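Local coordinates for protein nucleocapsid (Crimean-congo hemorrhagic fever virus, PDB 4AKL) that binds single- and double-stranded RNA, probably packaging the viral genome, and is likely also to cut DNA with manganese as cofactor, at residues F48-A53 against D60-S65; W95-T100 against W313-G318; K104-S109 against L123-Q128. All coordinates share one frame; numbering follows the deposited sequence.

Contact 1. Residues F48-A53 against D60-S65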
ATOM      1  N   PHE A  48       0.051 -21.905  23.694  1.00 45.38           N
ATOM      2  CA  PHE A  48       0.145 -22.383  25.056  1.00 47.64           C
ATOM      3  C   PHE A  48       1.161 -21.573  25.832  1.00 46.74           C
ATOM      4  O   PHE A  48       0.922 -21.262  26.969  1.00 46.97           O
ATOM      5  CB  PHE A  48       0.508 -23.880  25.113  1.00 49.51           C
ATOM      6  CG  PHE A  48      -0.405 -24.722  24.319  1.00 52.79           C
ATOM      7  CD1 PHE A  48      -1.761 -24.711  24.585  1.00 54.80           C
ATOM      8  CD2 PHE A  48       0.078 -25.509  23.261  1.00 54.96           C
ATOM      9  CE1 PHE A  48      -2.631 -25.481  23.836  1.00 57.58           C
ATOM     10  CE2 PHE A  48      -0.782 -26.282  22.502  1.00 56.89           C
ATOM     11  CZ  PHE A  48      -2.149 -26.273  22.785  1.00 58.11           C
ATOM     12  N   GLN A  49       2.284 -21.248  25.194  1.00 45.47           N
ATOM     13  CA  GLN A  49       3.279 -20.361  25.788  1.00 45.01           C
ATOM     14  C   GLN A  49       2.654 -19.018  26.124  1.00 43.89           C
ATOM     15  O   GLN A  49       2.816 -18.503  27.247  1.00 43.55           O
ATOM     16  CB  GLN A  49       4.469 -20.125  24.856  1.00 44.00           C
ATOM     17  CG  GLN A  49       5.403 -21.341  24.607  1.00 45.61           C
ATOM     18  CD  GLN A  49       6.552 -20.957  23.678  1.00 45.44           C
ATOM     19  OE1 GLN A  49       6.922 -19.764  23.573  1.00 46.15           O
ATOM     20  NE2 GLN A  49       7.096 -21.925  22.990  1.00 46.29           N
ATOM     21  N   MET A  50       1.930 -18.467  25.150  1.00 42.66           N
ATOM     22  CA  MET A  50       1.269 -17.175  25.311  1.00 42.08           C
ATOM     23  C   MET A  50       0.329 -17.221  26.489  1.00 43.75           C
ATOM     24  O   MET A  50       0.388 -16.347  27.344  1.00 43.92           O
ATOM     25  CB  MET A  50       0.514 -16.745  24.026  1.00 41.23           C
ATOM     26  CG  MET A  50       0.098 -15.317  24.003  1.00 40.70           C
ATOM     27  SD  MET A  50       1.505 -14.124  24.149  1.00 40.25           S
ATOM     28  CE  MET A  50       1.944 -13.930  22.453  1.00 37.63           C
ATOM     29  N   ALA A  51      -0.502 -18.270  26.551  1.00 45.05           N
ATOM     30  CA  ALA A  51      -1.462 -18.452  27.610  1.00 47.13           C
ATOM     31  C   ALA A  51      -0.822 -18.600  29.018  1.00 48.99           C
ATOM     32  O   ALA A  51      -1.434 -18.233  30.018  1.00 49.97           O
ATOM     33  CB  ALA A  51      -2.344 -19.680  27.294  1.00 47.94           C
ATOM     34  N   GLY A  52       0.385 -19.172  29.088  1.00 50.01           N
ATOM     35  CA  GLY A  52       1.121 -19.328  30.367  1.00 52.36           C
ATOM     36  C   GLY A  52       2.007 -18.127  30.723  1.00 52.45           C
ATOM     37  O   GLY A  52       2.611 -18.095  31.772  1.00 53.40           O
ATOM     38  N   ALA A  53       2.080 -17.143  29.843  1.00 51.82           N
ATOM     39  CA  ALA A  53       2.927 -15.968  30.057  1.00 52.54           C
ATOM     40  C   ALA A  53       2.141 -14.853  30.784  1.00 54.17           C
ATOM     41  O   ALA A  53       1.023 -14.511  30.364  1.00 54.17           O
ATOM     42  CB  ALA A  53       3.457 -15.454  28.714  1.00 49.77           C
ATOM     43  N   ASP A  60       5.558 -10.351  24.149  1.00 45.73           N
ATOM     44  CA  ASP A  60       6.072  -9.775  22.880  1.00 44.52           C
ATOM     45  C   ASP A  60       7.087 -10.738  22.274  1.00 43.91           C
ATOM     46  O   ASP A  60       7.093 -10.965  21.100  1.00 42.97           O
ATOM     47  CB  ASP A  60       6.795  -8.443  23.086  1.00 44.50           C
ATOM     48  CG  ASP A  60       5.891  -7.340  23.601  1.00 46.07           C
ATOM     49  OD1 ASP A  60       4.782  -7.181  23.088  1.00 46.68           O
ATOM     50  OD2 ASP A  60       6.326  -6.619  24.534  1.00 50.34           O
ATOM     51  N   SER A  61       7.937 -11.287  23.121  1.00 43.97           N
ATOM     52  CA  SER A  61       8.935 -12.249  22.724  1.00 44.08           C
ATOM     53  C   SER A  61       8.311 -13.530  22.100  1.00 43.35           C
ATOM     54  O   SER A  61       8.793 -14.028  21.062  1.00 42.14           O
ATOM     55  CB  SER A  61       9.793 -12.588  23.950  1.00 45.76           C
ATOM     56  OG  SER A  61      10.698 -13.644  23.678  1.00 47.60           O
ATOM     57  N   ILE A  62       7.246 -14.044  22.733  1.00 43.08           N
ATOM     58  CA  ILE A  62       6.533 -15.225  22.215  1.00 42.82           C
ATOM     59  C   ILE A  62       5.959 -14.913  20.821  1.00 41.28           C
ATOM     60  O   ILE A  62       6.146 -15.677  19.846  1.00 40.47           O
ATOM     61  CB  ILE A  62       5.415 -15.698  23.161  1.00 43.83           C
ATOM     62  CG1 ILE A  62       6.017 -16.211  24.485  1.00 45.51           C
ATOM     63  CG2 ILE A  62       4.583 -16.795  22.494  1.00 42.76           C
ATOM     64  CD1 ILE A  62       5.052 -16.122  25.748  1.00 46.08           C
ATOM     65  N   TYR A  63       5.294 -13.771  20.728  1.00 40.67           N
ATOM     66  CA  TYR A  63       4.680 -13.357  19.459  1.00 40.07           C
ATOM     67  C   TYR A  63       5.735 -13.115  18.385  1.00 39.30           C
ATOM     68  O   TYR A  63       5.523 -13.493  17.226  1.00 38.92           O
ATOM     69  CB  TYR A  63       3.809 -12.128  19.597  1.00 39.24           C
ATOM     70  CG  TYR A  63       3.318 -11.690  18.259  1.00 40.19           C
ATOM     71  CD1 TYR A  63       2.239 -12.324  17.633  1.00 41.46           C
ATOM     72  CD2 TYR A  63       3.942 -10.650  17.587  1.00 40.93           C
ATOM     73  CE1 TYR A  63       1.805 -11.905  16.351  1.00 42.29           C
ATOM     74  CE2 TYR A  63       3.516 -10.235  16.337  1.00 41.52           C
ATOM     75  CZ  TYR A  63       2.451 -10.858  15.718  1.00 41.99           C
ATOM     76  OH  TYR A  63       2.060 -10.399  14.472  1.00 42.83           O
ATOM     77  N   ALA A  64       6.847 -12.476  18.761  1.00 38.87           N
ATOM     78  CA  ALA A  64       7.903 -12.198  17.797  1.00 38.27           C
ATOM     79  C   ALA A  64       8.542 -13.510  17.339  1.00 38.61           C
ATOM     80  O   ALA A  64       8.883 -13.620  16.194  1.00 39.48           O
ATOM     81  CB  ALA A  64       8.952 -11.202  18.362  1.00 37.21           C
ATOM     82  N   SER A  65       8.670 -14.502  18.214  1.00 39.48           N
ATOM     83  CA  SER A  65       9.232 -15.817  17.831  1.00 40.07           C
ATOM     84  C   SER A  65       8.309 -16.561  16.884  1.00 39.43           C
ATOM     85  O   SER A  65       8.783 -17.209  15.940  1.00 40.48           O
ATOM     86  CB  SER A  65       9.474 -16.743  19.036  1.00 41.46           C
ATOM     87  OG  SER A  65      10.429 -16.238  19.907  1.00 43.17           O
TER
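An antiparallel helical hairpin brings I62 of helix 56-71 against Q49, M50 and A53 at the C-terminal end of helix 45-52. Only a few residues turn the chain round, and the axes of the two short segments run at 171° and come within 9.6 Å of each other. No hydrogen bond joins the segments, which touch through van der Waals contact. I62 has the largest share of the buried surface. Its CB points at the other helix, and its two branches divide the work. The longer one runs out through CG1, anti to the carbonyl carbon (chi1 -66°), and ends with CD1 pressed on the methyl of A53. At 3.4 Å, I62 CD1 to A53 CB is tighter than usual for two carbons, so this corner is closely fitted. The same I62 CD1 lies 3.6 Å from the backbone O of Q49, a plain contact with the last helical turn. The shorter branch, CG2, meets the end of M50, with 3.9 Å between I62 CG2 and M50 CE.

M50 starts off to one side of the interface and comes back to it. Bends at chi2 (59°) and chi3 turn its terminal methyl toward helix 56-71, where M50 CE settles between I62 and the foot of Y63, 3.9 Å from Y63 CB. The Y63 ring itself leads away from helix 45-52. In this mainly helical nucleocapsid the hairpin rests against helix 425-440: M50 touches I436 and T439 there, and Y63 touches Q437. F46, one turn before M50, adds another apolar neighbour to I62. Q49 borders the contact on its exposed side. Its chain is extended beyond CG and slants over I62, bringing Q49 OE1 within 3.8 Å of I62 CG1.

Contact 2. Residues W95-T100 against W313-G318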
ATOM      1  N   TRP A  95      16.093   7.157  -8.868  1.00 41.35           N
ATOM      2  CA  TRP A  95      14.786   7.692  -9.253  1.00 41.15           C
ATOM      3  C   TRP A  95      14.341   8.903  -8.356  1.00 41.20           C
ATOM      4  O   TRP A  95      13.840   9.896  -8.871  1.00 42.26           O
ATOM      5  CB  TRP A  95      13.752   6.597  -9.264  1.00 40.08           C
ATOM      6  CG  TRP A  95      12.407   7.030  -9.820  1.00 39.55           C
ATOM      7  CD1 TRP A  95      11.973   6.869 -11.097  1.00 40.19           C
ATOM      8  CD2 TRP A  95      11.340   7.678  -9.109  1.00 37.68           C
ATOM      9  NE1 TRP A  95      10.691   7.392 -11.237  1.00 40.72           N
ATOM     10  CE2 TRP A  95      10.277   7.884 -10.029  1.00 38.64           C
ATOM     11  CE3 TRP A  95      11.171   8.111  -7.784  1.00 36.15           C
ATOM     12  CZ2 TRP A  95       9.066   8.510  -9.667  1.00 37.96           C
ATOM     13  CZ3 TRP A  95       9.949   8.749  -7.423  1.00 35.14           C
ATOM     14  CH2 TRP A  95       8.926   8.925  -8.354  1.00 36.09           C
ATOM     15  N   PHE A  96      14.536   8.806  -7.039  1.00 40.22           N
ATOM     16  CA  PHE A  96      14.180   9.903  -6.108  1.00 40.33           C
ATOM     17  C   PHE A  96      14.950  11.189  -6.387  1.00 42.19           C
ATOM     18  O   PHE A  96      14.400  12.274  -6.297  1.00 42.36           O
ATOM     19  CB  PHE A  96      14.316   9.415  -4.634  1.00 38.82           C
ATOM     20  CG  PHE A  96      13.292   8.403  -4.305  1.00 37.33           C
ATOM     21  CD1 PHE A  96      12.012   8.800  -3.964  1.00 35.54           C
ATOM     22  CD2 PHE A  96      13.578   7.034  -4.412  1.00 35.85           C
ATOM     23  CE1 PHE A  96      11.016   7.857  -3.690  1.00 34.82           C
ATOM     24  CE2 PHE A  96      12.592   6.090  -4.147  1.00 35.27           C
ATOM     25  CZ  PHE A  96      11.320   6.497  -3.784  1.00 35.28           C
ATOM     26  N   GLU A  97      16.209  11.040  -6.767  1.00 44.44           N
ATOM     27  CA  GLU A  97      17.057  12.159  -7.157  1.00 47.13           C
ATOM     28  C   GLU A  97      16.552  12.853  -8.432  1.00 48.69           C
ATOM     29  O   GLU A  97      16.585  14.078  -8.530  1.00 49.68           O
ATOM     30  CB  GLU A  97      18.489  11.659  -7.382  1.00 48.49           C
ATOM     31  CG  GLU A  97      19.545  12.596  -6.829  1.00 52.29           C
ATOM     32  CD  GLU A  97      19.576  12.548  -5.332  1.00 53.95           C
ATOM     33  OE1 GLU A  97      20.007  11.489  -4.785  1.00 55.45           O
ATOM     34  OE2 GLU A  97      19.169  13.566  -4.700  1.00 56.93           O
ATOM     35  N   LYS A  98      16.097  12.064  -9.404  1.00 49.23           N
ATOM     36  CA  LYS A  98      15.556  12.611 -10.695  1.00 51.09           C
ATOM     37  C   LYS A  98      14.082  13.064 -10.631  1.00 50.56           C
ATOM     38  O   LYS A  98      13.623  13.734 -11.551  1.00 51.84           O
ATOM     39  CB  LYS A  98      15.683  11.572 -11.833  1.00 51.98           C
ATOM     40  CG  LYS A  98      17.111  11.233 -12.206  1.00 54.27           C
ATOM     41  CD  LYS A  98      17.255   9.815 -12.844  1.00 56.28           C
ATOM     42  CE  LYS A  98      16.581   9.717 -14.205  1.00 59.02           C
ATOM     43  NZ  LYS A  98      16.984   8.467 -14.935  1.00 60.09           N
ATOM     44  N   ASN A  99      13.347  12.693  -9.570  1.00 49.04           N
ATOM     45  CA  ASN A  99      11.867  12.947  -9.487  1.00 48.94           C
ATOM     46  C   ASN A  99      11.392  13.681  -8.252  1.00 48.34           C
ATOM     47  O   ASN A  99      10.194  13.671  -7.923  1.00 47.71           O
ATOM     48  CB  ASN A  99      11.104  11.639  -9.621  1.00 48.00           C
ATOM     49  CG  ASN A  99      11.116  11.123 -11.013  1.00 49.43           C
ATOM     50  OD1 ASN A  99      10.353  11.608 -11.866  1.00 52.78           O
ATOM     51  ND2 ASN A  99      11.972  10.155 -11.278  1.00 45.47           N
ATOM     52  N   THR A 100      12.338  14.335  -7.595  1.00 48.76           N
ATOM     53  CA  THR A 100      12.116  15.081  -6.357  1.00 48.83           C
ATOM     54  C   THR A 100      10.951  16.048  -6.487  1.00 49.44           C
ATOM     55  O   THR A 100      10.159  16.226  -5.553  1.00 48.64           O
ATOM     56  CB  THR A 100      13.435  15.861  -5.968  1.00 49.98           C
ATOM     57  OG1 THR A 100      14.502  14.924  -5.628  1.00 49.99           O
ATOM     58  CG2 THR A 100      13.191  16.769  -4.792  1.00 50.91           C
ATOM     59  N   TRP A 313      12.675   5.154   1.885  1.00 27.22           N
ATOM     60  CA  TRP A 313      13.340   5.245   3.189  1.00 27.00           C
ATOM     61  C   TRP A 313      14.831   5.120   3.026  1.00 27.41           C
ATOM     62  O   TRP A 313      15.576   5.833   3.701  1.00 28.06           O
ATOM     63  CB  TRP A 313      12.765   4.231   4.209  1.00 26.26           C
ATOM     64  CG  TRP A 313      11.305   4.530   4.543  1.00 26.33           C
ATOM     65  CD1 TRP A 313      10.724   5.786   4.685  1.00 28.01           C
ATOM     66  CD2 TRP A 313      10.262   3.592   4.725  1.00 23.79           C
ATOM     67  NE1 TRP A 313       9.394   5.666   4.970  1.00 27.76           N
ATOM     68  CE2 TRP A 313       9.078   4.324   5.000  1.00 25.78           C
ATOM     69  CE3 TRP A 313      10.209   2.196   4.706  1.00 24.95           C
ATOM     70  CZ2 TRP A 313       7.879   3.716   5.244  1.00 24.50           C
ATOM     71  CZ3 TRP A 313       9.015   1.589   4.938  1.00 24.94           C
ATOM     72  CH2 TRP A 313       7.852   2.344   5.207  1.00 26.42           C
ATOM     73  N   LEU A 314      15.273   4.238   2.140  1.00 27.28           N
ATOM     74  CA  LEU A 314      16.679   4.208   1.790  1.00 28.20           C
ATOM     75  C   LEU A 314      17.161   5.570   1.295  1.00 29.55           C
ATOM     76  O   LEU A 314      18.171   6.092   1.783  1.00 30.45           O
ATOM     77  CB  LEU A 314      16.945   3.211   0.711  1.00 28.47           C
ATOM     78  CG  LEU A 314      16.772   1.737   0.930  1.00 27.53           C
ATOM     79  CD1 LEU A 314      17.273   1.036  -0.355  1.00 23.65           C
ATOM     80  CD2 LEU A 314      17.524   1.235   2.195  1.00 24.90           C
ATOM     81  N   TYR A 315      16.422   6.156   0.358  1.00 29.72           N
ATOM     82  CA  TYR A 315      16.766   7.481  -0.156  1.00 31.08           C
ATOM     83  C   TYR A 315      16.839   8.501   0.992  1.00 31.34           C
ATOM     84  O   TYR A 315      17.862   9.152   1.161  1.00 32.42           O
ATOM     85  CB  TYR A 315      15.805   7.874  -1.285  1.00 31.56           C
ATOM     86  CG  TYR A 315      15.736   9.305  -1.537  1.00 32.92           C
ATOM     87  CD1 TYR A 315      16.722   9.956  -2.308  1.00 35.51           C
ATOM     88  CD2 TYR A 315      14.708  10.046  -1.036  1.00 31.25           C
ATOM     89  CE1 TYR A 315      16.629  11.353  -2.555  1.00 36.29           C
ATOM     90  CE2 TYR A 315      14.627  11.430  -1.272  1.00 33.51           C
ATOM     91  CZ  TYR A 315      15.586  12.061  -2.028  1.00 34.66           C
ATOM     92  OH  TYR A 315      15.469  13.436  -2.243  1.00 35.23           O
ATOM     93  N   LYS A 316      15.788   8.598   1.804  1.00 30.66           N
ATOM     94  CA  LYS A 316      15.781   9.542   2.907  1.00 30.82           C
ATOM     95  C   LYS A 316      16.882   9.338   3.930  1.00 30.64           C
ATOM     96  O   LYS A 316      17.313  10.294   4.494  1.00 30.60           O
ATOM     97  CB  LYS A 316      14.452   9.525   3.659  1.00 30.44           C
ATOM     98  CG  LYS A 316      13.326  10.066   2.885  1.00 32.31           C
ATOM     99  CD  LYS A 316      13.502  11.593   2.483  1.00 34.68           C
ATOM    100  CE  LYS A 316      13.000  12.503   3.597  1.00 36.47           C
ATOM    101  NZ  LYS A 316      12.783  13.879   3.083  1.00 37.85           N
ATOM    102  N   ALA A 317      17.269   8.083   4.167  1.00 29.96           N
ATOM    103  CA  ALA A 317      18.347   7.757   5.061  1.00 30.59           C
ATOM    104  C   ALA A 317      19.745   7.994   4.465  1.00 31.62           C
ATOM    105  O   ALA A 317      20.715   7.797   5.156  1.00 32.18           O
ATOM    106  CB  ALA A 317      18.235   6.283   5.575  1.00 29.69           C
ATOM    107  N   GLY A 318      19.828   8.408   3.215  1.00 32.42           N
ATOM    108  CA  GLY A 318      21.112   8.675   2.566  1.00 33.96           C
ATOM    109  C   GLY A 318      21.845   7.411   2.209  1.00 34.16           C
ATOM    110  O   GLY A 318      23.064   7.425   2.166  1.00 35.54           O
TER
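Y315 lays one face of its phenol ring over the CB of F96. F96 CB sits 3.4 Å from the centroid of the Y315 ring and 14° off the ring normal, a CH-pi contact placed almost squarely over the centre. A chi1 of 159° swings the Y315 ring out toward helix 86-98. The two aromatic rings are nearly parallel, at 20°, but slid so far past each other that they barely overlap, with the centroids of F96 and Y315 5.2 Å apart. It is therefore the CB of F96, rather than its ring, that fills the middle of the tyrosine face, while the F96 ring leads away toward W133 and F308.

Both segments contain the closing turns of helices in a chain built mostly of helix. Helix 86-98 gives way at N99, and helix 306-316 finishes in a Schellman motif, where G318 takes the positive phi and G318 N bonds back to Y315 O at 2.9 Å. The tyrosine thus bridges two helix ends that lie more than two hundred residues apart in sequence.

Two polar side chains of 95-100 come to the rim of the phenol. The carboxylate of E97 approaches at the ring edge, near its plane, with E97 OE2 4.0 Å from Y315 CE1; this is contact without a hydrogen bond. T100 crosses the tyrosine at about a right angle, and T100 OG1 stands 3.8 Å from Y315 OH, again without a bond. The threonine hydroxyl is turned back to the last turn of helix 86-98, where T100 OG1 donates to F96 O at 2.7 Å. Behind F96, the neighbouring W95 ties the same helix end to helix 120-136, its NE1 bonding to D136 OD2.

Contact 3. Residues K104-S109 against L123-Q128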
ATOM      1  N   LYS A 104       7.141  16.126  -3.986  1.00 43.83           N
ATOM      2  CA  LYS A 104       7.349  17.163  -2.992  1.00 43.78           C
ATOM      3  C   LYS A 104       6.145  17.343  -2.029  1.00 42.88           C
ATOM      4  O   LYS A 104       6.327  17.767  -0.894  1.00 41.60           O
ATOM      5  CB  LYS A 104       7.739  18.518  -3.678  1.00 46.10           C
ATOM      6  CG  LYS A 104       6.658  19.164  -4.509  1.00 49.62           C
ATOM      7  CD  LYS A 104       6.888  20.702  -4.789  1.00 55.02           C
ATOM      8  CE  LYS A 104       7.884  20.997  -5.941  1.00 57.77           C
ATOM      9  NZ  LYS A 104       7.449  22.205  -6.780  1.00 61.28           N
ATOM     10  N   SER A 105       4.932  17.004  -2.484  1.00 41.97           N
ATOM     11  CA  SER A 105       3.724  17.235  -1.668  1.00 41.72           C
ATOM     12  C   SER A 105       3.751  16.484  -0.320  1.00 39.69           C
ATOM     13  O   SER A 105       3.255  16.998   0.702  1.00 39.25           O
ATOM     14  CB  SER A 105       2.416  16.949  -2.470  1.00 42.55           C
ATOM     15  OG  SER A 105       2.270  15.590  -2.806  1.00 40.85           O
ATOM     16  N   TRP A 106       4.343  15.286  -0.330  1.00 38.15           N
ATOM     17  CA  TRP A 106       4.573  14.503   0.878  1.00 36.21           C
ATOM     18  C   TRP A 106       6.020  14.511   1.351  1.00 35.91           C
ATOM     19  O   TRP A 106       6.269  14.570   2.570  1.00 36.83           O
ATOM     20  CB  TRP A 106       4.065  13.043   0.705  1.00 35.67           C
ATOM     21  CG  TRP A 106       4.369  12.320  -0.580  1.00 34.22           C
ATOM     22  CD1 TRP A 106       3.708  12.437  -1.770  1.00 35.75           C
ATOM     23  CD2 TRP A 106       5.376  11.356  -0.783  1.00 32.33           C
ATOM     24  NE1 TRP A 106       4.252  11.624  -2.704  1.00 34.55           N
ATOM     25  CE2 TRP A 106       5.279  10.933  -2.128  1.00 33.25           C
ATOM     26  CE3 TRP A 106       6.353  10.805   0.030  1.00 31.36           C
ATOM     27  CZ2 TRP A 106       6.122   9.987  -2.673  1.00 32.23           C
ATOM     28  CZ3 TRP A 106       7.208   9.871  -0.513  1.00 30.70           C
ATOM     29  CH2 TRP A 106       7.075   9.457  -1.852  1.00 31.06           C
ATOM     30  N   ASP A 107       6.984  14.442   0.433  1.00 35.66           N
ATOM     31  CA  ASP A 107       8.412  14.388   0.796  1.00 35.15           C
ATOM     32  C   ASP A 107       8.895  15.645   1.546  1.00 35.41           C
ATOM     33  O   ASP A 107       9.580  15.531   2.569  1.00 34.63           O
ATOM     34  CB  ASP A 107       9.276  14.101  -0.465  1.00 35.09           C
ATOM     35  CG  ASP A 107      10.796  14.185  -0.202  1.00 36.33           C
ATOM     36  OD1 ASP A 107      11.314  13.455   0.698  1.00 32.61           O
ATOM     37  OD2 ASP A 107      11.480  14.976  -0.948  1.00 37.56           O
ATOM     38  N   GLU A 108       8.537  16.817   1.062  1.00 36.16           N
ATOM     39  CA  GLU A 108       8.925  18.080   1.714  1.00 37.48           C
ATOM     40  C   GLU A 108       8.087  18.378   2.987  1.00 36.88           C
ATOM     41  O   GLU A 108       8.375  19.315   3.745  1.00 37.41           O
ATOM     42  CB  GLU A 108       8.865  19.257   0.710  1.00 39.46           C
ATOM     43  CG  GLU A 108      10.051  19.242  -0.249  1.00 42.11           C
ATOM     44  CD  GLU A 108      10.125  20.485  -1.164  1.00 47.21           C
ATOM     45  OE1 GLU A 108       9.232  21.376  -1.133  1.00 49.20           O
ATOM     46  OE2 GLU A 108      11.116  20.559  -1.933  1.00 51.83           O
ATOM     47  N   SER A 109       7.060  17.570   3.210  1.00 35.83           N
ATOM     48  CA  SER A 109       6.214  17.673   4.402  1.00 35.23           C
ATOM     49  C   SER A 109       6.431  16.495   5.335  1.00 33.17           C
ATOM     50  O   SER A 109       5.637  16.322   6.228  1.00 33.55           O
ATOM     51  CB  SER A 109       4.736  17.740   3.990  1.00 35.69           C
ATOM     52  OG  SER A 109       4.506  19.005   3.425  1.00 38.01           O
ATOM     53  N   LEU A 123      -1.827  11.585  -0.358  1.00 34.90           N
ATOM     54  CA  LEU A 123      -2.044  10.139  -0.563  1.00 34.72           C
ATOM     55  C   LEU A 123      -2.082   9.813  -2.031  1.00 35.82           C
ATOM     56  O   LEU A 123      -1.398   8.858  -2.458  1.00 34.17           O
ATOM     57  CB  LEU A 123      -3.348   9.594   0.068  1.00 34.74           C
ATOM     58  CG  LEU A 123      -3.479   9.577   1.566  1.00 34.80           C
ATOM     59  CD1 LEU A 123      -4.831   9.068   2.049  1.00 34.77           C
ATOM     60  CD2 LEU A 123      -2.311   8.721   2.162  1.00 32.44           C
ATOM     61  N   PHE A 124      -2.875  10.585  -2.814  1.00 37.70           N
ATOM     62  CA  PHE A 124      -2.979  10.298  -4.256  1.00 39.21           C
ATOM     63  C   PHE A 124      -1.662  10.439  -4.957  1.00 39.23           C
ATOM     64  O   PHE A 124      -1.316   9.578  -5.759  1.00 39.15           O
ATOM     65  CB  PHE A 124      -4.006  11.186  -4.940  1.00 42.78           C
ATOM     66  CG  PHE A 124      -5.431  10.835  -4.626  1.00 45.26           C
ATOM     67  CD1 PHE A 124      -5.807   9.560  -4.179  1.00 46.85           C
ATOM     68  CD2 PHE A 124      -6.412  11.778  -4.803  1.00 50.11           C
ATOM     69  CE1 PHE A 124      -7.149   9.275  -3.914  1.00 48.37           C
ATOM     70  CE2 PHE A 124      -7.741  11.477  -4.535  1.00 52.32           C
ATOM     71  CZ  PHE A 124      -8.096  10.217  -4.090  1.00 50.08           C
ATOM     72  N   ASN A 125      -0.906  11.508  -4.636  1.00 38.70           N
ATOM     73  CA  ASN A 125       0.390  11.742  -5.222  1.00 38.56           C
ATOM     74  C   ASN A 125       1.359  10.585  -4.941  1.00 36.65           C
ATOM     75  O   ASN A 125       2.122  10.181  -5.825  1.00 36.41           O
ATOM     76  CB  ASN A 125       0.954  13.082  -4.719  1.00 39.32           C
ATOM     77  CG  ASN A 125       2.337  13.420  -5.308  1.00 40.32           C
ATOM     78  OD1 ASN A 125       3.345  12.770  -5.000  1.00 42.35           O
ATOM     79  ND2 ASN A 125       2.384  14.451  -6.142  1.00 44.19           N
ATOM     80  N   TYR A 126       1.315  10.040  -3.714  1.00 34.57           N
ATOM     81  CA  TYR A 126       2.200   8.957  -3.364  1.00 32.44           C
ATOM     82  C   TYR A 126       1.848   7.708  -4.199  1.00 32.48           C
ATOM     83  O   TYR A 126       2.714   7.028  -4.667  1.00 31.49           O
ATOM     84  CB  TYR A 126       2.089   8.642  -1.839  1.00 31.41           C
ATOM     85  CG  TYR A 126       2.592   7.273  -1.449  1.00 28.50           C
ATOM     86  CD1 TYR A 126       1.773   6.190  -1.497  1.00 27.75           C
ATOM     87  CD2 TYR A 126       3.892   7.078  -1.044  1.00 28.46           C
ATOM     88  CE1 TYR A 126       2.229   4.906  -1.124  1.00 27.00           C
ATOM     89  CE2 TYR A 126       4.381   5.784  -0.677  1.00 25.89           C
ATOM     90  CZ  TYR A 126       3.534   4.705  -0.726  1.00 26.73           C
ATOM     91  OH  TYR A 126       3.938   3.402  -0.355  1.00 22.21           O
ATOM     92  N   GLN A 127       0.565   7.405  -4.357  1.00 33.05           N
ATOM     93  CA  GLN A 127       0.167   6.218  -5.131  1.00 33.85           C
ATOM     94  C   GLN A 127       0.605   6.357  -6.569  1.00 35.63           C
ATOM     95  O   GLN A 127       1.163   5.416  -7.147  1.00 35.90           O
ATOM     96  CB  GLN A 127      -1.342   5.950  -5.038  1.00 34.38           C
ATOM     97  CG  GLN A 127      -1.841   5.663  -3.581  1.00 33.26           C
ATOM     98  CD  GLN A 127      -1.311   4.365  -2.947  1.00 32.99           C
ATOM     99  OE1 GLN A 127      -0.845   3.434  -3.634  1.00 31.74           O
ATOM    100  NE2 GLN A 127      -1.389   4.302  -1.613  1.00 31.40           N
ATOM    101  N   GLN A 128       0.413   7.537  -7.143  1.00 37.36           N
ATOM    102  CA  GLN A 128       0.815   7.760  -8.545  1.00 39.22           C
ATOM    103  C   GLN A 128       2.319   7.700  -8.671  1.00 38.44           C
ATOM    104  O   GLN A 128       2.851   7.166  -9.680  1.00 39.37           O
ATOM    105  CB  GLN A 128       0.265   9.116  -9.079  1.00 41.11           C
ATOM    106  CG  GLN A 128      -1.274   9.200  -9.084  1.00 44.91           C
ATOM    107  CD  GLN A 128      -1.981   7.881  -9.640  1.00 49.91           C
ATOM    108  OE1 GLN A 128      -2.748   7.179  -8.918  1.00 52.21           O
ATOM    109  NE2 GLN A 128      -1.684   7.552 -10.886  1.00 51.72           N
TER
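W106 gives the indole N-H to the side-chain oxygen of N125, and this bond marks the tight half of the contact. W106 NE1 to N125 OD1 is a short 2.7 Å, yet the bond is bent, with an angle of 135° at the hydrogen. The oxygen lies at the indole edge, somewhat out of the ring plane, and the amide is turned 70° from the ring. N125 ND2 is used as well, donating to T102 O, so both ends of the amide are engaged and its rotation is fixed.

Beside this bond the backbone of helix 120-136 closes on the indole, with Y126 CA 3.4 Å from W106 NE1. Y126 CB lies over one face of the W106 indole, 4.0 Å from the centroid of the five-membered ring in a CH-pi contact. The phenol then turns its edge to the same tryptophan in a T-shaped pair, the Y126 centroid 5.4 Å from that of the W106 six-membered ring and the planes at 72°. The phenol OH runs on to S309 OG and D305 N. Y312 and H376 add further aromatic contacts to the indole, which is buried.

The S105 side is the lesser part: it is partly exposed, adds a small area, and forms no hydrogen bond across the segments. S105 OG does come close to the N125 amide, 3.3 Å from N125 CG, but as a contact with the carbon. The backbone does more here, since S105 O accepts from Q122 NE2 on helix 120-136.

The single turn 104-107 is thus docked on the long helix 120-136 mainly through one tryptophan, hydrogen-bonded at its edge and packed on its face, a partly buried aromatic contact between helices of the nairovirus nucleocapsid fold.

In the fold
Contact 1 comes first along the chain and closes before the others open. It lies apart from them, its centre 39 Å from those of contacts 2 and 3 and its nearest atoms about 17 and 20 Å away. Contacts 2 and 3 are neighbours, centres 13 Å apart, and contact 3 is nested within the long loop that contact 2 closes. Helices 86-98 and 104-107 follow each other in sequence, and a salt bridge from K316 NZ to D107 OD1, 2.8 Å long, ties the two contacts together. Residues of 95-128 are thereby gathered onto helix 306-316, some 200 residues later, whereas contact 1 joins helices adjacent in sequence.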